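Local coordinates for Serine/threonine-protein acetyltransferase HopZ1a (Pseudomonas syringae pv. syringae, PDB 5KLP) that acetylates host proteins on serine and threonine, and itself on lysine, using acetyl-CoA with inositol hexakisphosphate as cofactor, to disrupt microtubules and immunity in infected plant cells, at residues 146-159 against 230-244. The protein carries 10 engineered substitutions. Residues are numbered along the deposited sequence; the frame is centred on the assembly and turned at random.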
loop_
_atom_site.group_PDB
_atom_site.type_symbol
_atom_site.label_atom_id
_atom_site.label_comp_id
_atom_site.label_asym_id
_atom_site.label_seq_id
_atom_site.Cartn_x
_atom_site.Cartn_y
_atom_site.Cartn_z
ATOM N N VAL A 146 1.868 -5.522 -8.628
ATOM C CA VAL A 146 2.204 -5.128 -9.997
ATOM C C VAL A 146 0.986 -4.565 -10.715
ATOM O O VAL A 146 -0.153 -4.949 -10.427
ATOM C CB VAL A 146 2.769 -6.309 -10.812
ATOM C CG1 VAL A 146 4.126 -6.732 -10.263
ATOM C CG2 VAL A 146 1.792 -7.496 -10.822
ATOM N N ILE A 147 1.223 -3.641 -11.639
ATOM C CA ILE A 147 0.138 -3.023 -12.384
ATOM C C ILE A 147 -0.540 -4.012 -13.329
ATOM O O ILE A 147 -1.771 -4.064 -13.421
ATOM C CB ILE A 147 0.634 -1.802 -13.190
ATOM C CG1 ILE A 147 0.960 -0.650 -12.233
ATOM C CG2 ILE A 147 -0.421 -1.362 -14.203
ATOM C CD1 ILE A 147 1.657 0.542 -12.905
ATOM N N VAL A 148 0.261 -4.821 -14.010
ATOM C CA VAL A 148 -0.275 -5.615 -15.109
ATOM C C VAL A 148 -0.881 -6.934 -14.658
ATOM O O VAL A 148 -2.054 -7.197 -14.925
ATOM C CB VAL A 148 0.809 -5.877 -16.170
ATOM C CG1 VAL A 148 0.335 -6.916 -17.172
ATOM C CG2 VAL A 148 1.179 -4.555 -16.858
ATOM N N GLY A 149 -0.092 -7.757 -13.969
ATOM C CA GLY A 149 -0.576 -9.032 -13.473
ATOM C C GLY A 149 -0.307 -10.170 -14.432
ATOM O O GLY A 149 -0.381 -10.000 -15.648
ATOM N N ALA A 150 -0.023 -11.341 -13.874
ATOM C CA ALA A 150 0.417 -12.495 -14.656
ATOM C C ALA A 150 -0.594 -12.907 -15.723
ATOM O O ALA A 150 -0.221 -13.471 -16.746
ATOM C CB ALA A 150 0.715 -13.676 -13.727
ATOM N N ARG A 151 -1.871 -12.610 -15.500
ATOM C CA ARG A 151 -2.890 -12.895 -16.507
ATOM C C ARG A 151 -3.555 -11.593 -17.001
ATOM O O ARG A 151 -4.682 -11.605 -17.506
ATOM C CB ARG A 151 -3.922 -13.869 -15.914
ATOM C CG ARG A 151 -3.276 -15.200 -15.500
ATOM C CD ARG A 151 -4.102 -16.076 -14.534
ATOM N NE ARG A 151 -5.525 -16.180 -14.855
ATOM C CZ ARG A 151 -6.511 -15.696 -14.104
ATOM N NH1 ARG A 151 -6.249 -15.052 -12.975
ATOM N NH2 ARG A 151 -7.769 -15.859 -14.485
ATOM N N TYR A 152 -2.822 -10.481 -16.875
ATOM C CA TYR A 152 -3.272 -9.144 -17.303
ATOM C C TYR A 152 -4.562 -8.694 -16.624
ATOM O O TYR A 152 -5.230 -7.784 -17.105
ATOM C CB TYR A 152 -3.452 -9.075 -18.829
ATOM C CG TYR A 152 -2.234 -9.548 -19.579
ATOM C CD1 TYR A 152 -1.154 -8.709 -19.772
ATOM C CD2 TYR A 152 -2.167 -10.834 -20.097
ATOM C CE1 TYR A 152 -0.028 -9.136 -20.450
ATOM C CE2 TYR A 152 -1.049 -11.272 -20.780
ATOM C CZ TYR A 152 0.021 -10.418 -20.953
ATOM O OH TYR A 152 1.138 -10.847 -21.630
ATOM N N GLN A 153 -4.916 -9.328 -15.509
ATOM C CA GLN A 153 -6.154 -8.975 -14.820
ATOM C C GLN A 153 -6.035 -7.652 -14.052
ATOM O O GLN A 153 -6.946 -6.815 -14.111
ATOM C CB GLN A 153 -6.580 -10.102 -13.891
ATOM C CG GLN A 153 -6.812 -11.425 -14.635
ATOM C CD GLN A 153 -7.966 -11.356 -15.626
ATOM O OE1 GLN A 153 -9.135 -11.316 -15.240
ATOM N NE2 GLN A 153 -7.636 -11.349 -16.919
ATOM N N GLN A 154 -4.938 -7.448 -13.323
ATOM C CA GLN A 154 -4.789 -6.186 -12.586
ATOM C C GLN A 154 -4.822 -4.994 -13.543
ATOM O O GLN A 154 -5.375 -3.944 -13.216
ATOM C CB GLN A 154 -3.495 -6.138 -11.763
ATOM C CG GLN A 154 -3.617 -6.596 -10.307
ATOM C CD GLN A 154 -4.650 -5.836 -9.469
ATOM O OE1 GLN A 154 -5.826 -6.177 -9.487
ATOM N NE2 GLN A 154 -4.204 -4.827 -8.702
ATOM N N LEU A 155 -4.228 -5.158 -14.725
ATOM C CA LEU A 155 -4.221 -4.081 -15.707
ATOM C C LEU A 155 -5.639 -3.696 -16.108
ATOM O O LEU A 155 -5.961 -2.518 -16.181
ATOM C CB LEU A 155 -3.426 -4.479 -16.950
ATOM C CG LEU A 155 -3.491 -3.476 -18.108
ATOM C CD1 LEU A 155 -2.906 -2.139 -17.682
ATOM C CD2 LEU A 155 -2.753 -4.019 -19.316
ATOM N N GLN A 156 -6.480 -4.699 -16.369
ATOM C CA GLN A 156 -7.873 -4.451 -16.744
ATOM C C GLN A 156 -8.637 -3.744 -15.606
ATOM O O GLN A 156 -9.457 -2.848 -15.845
ATOM C CB GLN A 156 -8.551 -5.786 -17.112
ATOM C CG GLN A 156 -10.058 -5.729 -17.305
ATOM C CD GLN A 156 -10.741 -7.088 -17.076
ATOM O OE1 GLN A 156 -10.376 -7.843 -16.167
ATOM N NE2 GLN A 156 -11.732 -7.397 -17.907
ATOM N N ARG A 157 -8.330 -4.126 -14.370
ATOM C CA ARG A 157 -8.968 -3.534 -13.195
ATOM C C ARG A 157 -8.523 -2.075 -12.990
ATOM O O ARG A 157 -9.342 -1.209 -12.654
ATOM C CB ARG A 157 -8.661 -4.372 -11.946
ATOM C CG ARG A 157 -9.230 -5.799 -11.987
ATOM C CD ARG A 157 -8.508 -6.689 -10.974
ATOM N NE ARG A 157 -8.756 -8.104 -11.212
ATOM C CZ ARG A 157 -7.993 -9.086 -10.742
ATOM N NH1 ARG A 157 -6.913 -8.812 -10.004
ATOM N NH2 ARG A 157 -8.314 -10.340 -11.015
ATOM N N HIS A 158 -7.229 -1.807 -13.171
ATOM C CA HIS A 158 -6.717 -0.426 -13.099
ATOM C C HIS A 158 -7.316 0.451 -14.209
ATOM O O HIS A 158 -7.676 1.605 -13.978
ATOM C CB HIS A 158 -5.186 -0.397 -13.183
ATOM C CG HIS A 158 -4.505 -0.744 -11.893
ATOM N ND1 HIS A 158 -4.773 -0.088 -10.712
ATOM C CD2 HIS A 158 -3.560 -1.669 -11.602
ATOM C CE1 HIS A 158 -4.023 -0.593 -9.749
ATOM N NE2 HIS A 158 -3.275 -1.549 -10.264
ATOM N N ASN A 159 -7.426 -0.100 -15.413
ATOM C CA ASN A 159 -8.056 0.623 -16.518
ATOM C C ASN A 159 -9.513 0.972 -16.226
ATOM O O ASN A 159 -9.996 2.037 -16.628
ATOM C CB ASN A 159 -7.947 -0.180 -17.823
ATOM C CG ASN A 159 -6.621 0.075 -18.540
ATOM O OD1 ASN A 159 -6.082 1.180 -18.474
ATOM N ND2 ASN A 159 -6.088 -0.945 -19.209
ATOM N N THR A 230 6.037 -3.273 -14.729
ATOM C CA THR A 230 5.413 -4.297 -15.554
ATOM C C THR A 230 4.607 -3.663 -16.676
ATOM O O THR A 230 4.511 -4.216 -17.765
ATOM C CB THR A 230 4.495 -5.213 -14.720
ATOM O OG1 THR A 230 3.434 -4.433 -14.152
ATOM C CG2 THR A 230 5.303 -5.898 -13.607
ATOM N N LEU A 231 4.033 -2.497 -16.407
ATOM C CA LEU A 231 3.315 -1.743 -17.429
ATOM C C LEU A 231 4.279 -1.312 -18.536
ATOM O O LEU A 231 3.994 -1.460 -19.733
ATOM C CB LEU A 231 2.614 -0.527 -16.812
ATOM C CG LEU A 231 1.969 0.393 -17.857
ATOM C CD1 LEU A 231 0.835 -0.310 -18.579
ATOM C CD2 LEU A 231 1.479 1.685 -17.229
ATOM N N GLY A 232 5.426 -0.787 -18.126
ATOM C CA GLY A 232 6.435 -0.337 -19.068
ATOM C C GLY A 232 6.942 -1.455 -19.953
ATOM O O GLY A 232 7.152 -1.258 -21.159
ATOM N N ALA A 233 7.146 -2.627 -19.354
ATOM C CA ALA A 233 7.583 -3.799 -20.100
ATOM C C ALA A 233 6.559 -4.143 -21.166
ATOM O O ALA A 233 6.905 -4.394 -22.319
ATOM C CB ALA A 233 7.784 -4.980 -19.170
ATOM N N LEU A 234 5.291 -4.138 -20.776
ATOM C CA LEU A 234 4.227 -4.510 -21.699
ATOM C C LEU A 234 4.116 -3.487 -22.833
ATOM O O LEU A 234 3.934 -3.849 -24.001
ATOM C CB LEU A 234 2.896 -4.651 -20.955
ATOM C CG LEU A 234 1.669 -5.003 -21.800
ATOM C CD1 LEU A 234 1.950 -6.292 -22.562
ATOM C CD2 LEU A 234 0.454 -5.172 -20.907
ATOM N N GLU A 235 4.239 -2.211 -22.486
ATOM C CA GLU A 235 4.206 -1.155 -23.490
ATOM C C GLU A 235 5.352 -1.280 -24.489
ATOM O O GLU A 235 5.146 -1.134 -25.702
ATOM C CB GLU A 235 4.244 0.220 -22.818
ATOM C CG GLU A 235 2.936 0.542 -22.091
ATOM C CD GLU A 235 2.997 1.815 -21.266
ATOM O OE1 GLU A 235 4.114 2.296 -20.972
ATOM O OE2 GLU A 235 1.917 2.324 -20.897
ATOM N N ALA A 236 6.550 -1.575 -23.992
ATOM C CA ALA A 236 7.712 -1.690 -24.878
ATOM C C ALA A 236 7.610 -2.930 -25.753
ATOM O O ALA A 236 7.948 -2.901 -26.931
ATOM C CB ALA A 236 8.996 -1.713 -24.079
ATOM N N SER A 237 7.148 -4.025 -25.165
ATOM C CA SER A 237 7.000 -5.275 -25.898
ATOM C C SER A 237 5.948 -5.192 -27.003
ATOM O O SER A 237 6.153 -5.724 -28.090
ATOM C CB SER A 237 6.658 -6.421 -24.947
ATOM O OG SER A 237 5.282 -6.405 -24.621
ATOM N N SER A 238 4.821 -4.542 -26.732
ATOM C CA SER A 238 3.702 -4.600 -27.670
ATOM C C SER A 238 3.582 -3.393 -28.591
ATOM O O SER A 238 2.871 -3.450 -29.596
ATOM C CB SER A 238 2.386 -4.736 -26.914
ATOM O OG SER A 238 2.038 -3.485 -26.342
ATOM N N SER A 239 4.230 -2.291 -28.222
ATOM C CA SER A 239 4.111 -1.033 -28.961
ATOM C C SER A 239 2.658 -0.565 -29.058
ATOM O O SER A 239 2.303 0.208 -29.954
ATOM C CB SER A 239 4.713 -1.167 -30.368
ATOM O OG SER A 239 6.123 -1.284 -30.296
ATOM N N TYR A 240 1.823 -1.051 -28.143
ATOM C CA TYR A 240 0.424 -0.635 -28.047
ATOM C C TYR A 240 0.203 0.230 -26.817
ATOM O O TYR A 240 0.928 0.116 -25.825
ATOM C CB TYR A 240 -0.517 -1.841 -27.977
ATOM C CG TYR A 240 -0.922 -2.418 -29.311
ATOM C CD1 TYR A 240 -1.973 -1.873 -30.034
ATOM C CD2 TYR A 240 -0.276 -3.528 -29.832
ATOM C CE1 TYR A 240 -2.361 -2.406 -31.241
ATOM C CE2 TYR A 240 -0.656 -4.068 -31.046
ATOM C CZ TYR A 240 -1.697 -3.502 -31.745
ATOM O OH TYR A 240 -2.071 -4.038 -32.957
ATOM N N SER A 241 -0.790 1.108 -26.884
ATOM C CA SER A 241 -1.274 1.758 -25.677
ATOM C C SER A 241 -2.138 0.748 -24.905
ATOM O O SER A 241 -3.178 0.310 -25.393
ATOM C CB SER A 241 -2.053 3.029 -26.020
ATOM O OG SER A 241 -2.311 3.797 -24.857
ATOM N N VAL A 242 -1.701 0.344 -23.718
ATOM C CA VAL A 242 -2.439 -0.689 -22.987
ATOM C C VAL A 242 -3.076 -0.146 -21.710
ATOM O O VAL A 242 -3.893 -0.818 -21.082
ATOM C CB VAL A 242 -1.533 -1.891 -22.638
ATOM C CG1 VAL A 242 -1.005 -2.549 -23.903
ATOM C CG2 VAL A 242 -0.393 -1.451 -21.756
HETATM N N MSE A 243 -2.686 1.066 -21.330
HETATM C CA MSE A 243 -3.325 1.782 -20.232
HETATM C C MSE A 243 -3.908 3.086 -20.772
HETATM O O MSE A 243 -3.315 3.700 -21.650
HETATM C CB MSE A 243 -2.331 2.063 -19.105
HETATM C CG MSE A 243 -2.913 2.907 -17.993
HETATM SE SE MSE A 243 -1.742 3.086 -16.423
HETATM C CE MSE A 243 -0.636 4.574 -16.996
ATOM N N HIS A 244 -5.062 3.502 -20.257
ATOM C CA HIS A 244 -5.759 4.658 -20.817
ATOM C C HIS A 244 -4.829 5.848 -20.889
ATOM O O HIS A 244 -4.024 6.081 -19.983
ATOM C CB HIS A 244 -7.016 4.984 -20.017
ATOM C CG HIS A 244 -8.116 3.995 -20.234
ATOM N ND1 HIS A 244 -8.675 3.768 -21.474
ATOM C CD2 HIS A 244 -8.728 3.137 -19.383
ATOM C CE1 HIS A 244 -9.600 2.829 -21.374
ATOM N NE2 HIS A 244 -9.653 2.430 -20.115
HETATM O O HOH W 1 -11.519 0.577 -19.099
#
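Asn159 grips the backbone of 242-244 with both ends of its amide. Its ND2 donates to Val242 O at 2.9 Å, a bond in the Val242 carbonyl plane and close to that of the amide. Its OD1 accepts from His244 N at 3.1 Å, with the donor tilted 32° from the side-chain carbonyl plane of Asn159. One side chain on helix 153-167 thus holds the loop that follows helix 230-238. The His244 ring is turned 67° from the amide and brings its CD2 edge to Asn159 O. A water held by His244 NE2 at 2.8 Å also reaches Asn159 O, weakly.

At the other end, Thr230 OG1 accepts from Val148 N at 3.2 Å. The same hydroxyl is hydrogen-bonded to Glu179, which also takes Ile147 N.

Apolar packing fills the middle. A chi1 of 173° turns Leu155 away from its own N, and its CD2 meets Leu234 CD2 at 3.8 Å and Val242 CB at 4.1 Å. Leu234 CD2 also touches Val148 CG1 and, obliquely, the Tyr152 ring at CE1 (4.0 Å). Ile147 CG2 lies against Leu231 CB.

The contact packs helix 230-238 and its following loop against the loop after strand 138-143 and the first turns of helix 153-167. Both belong to the YopJ-family acetyltransferase core, which resembles cysteine proteases and has a His123-Glu143-Cys189 catalytic triad; the loop after Glu143 includes the CoA-binding Ala150.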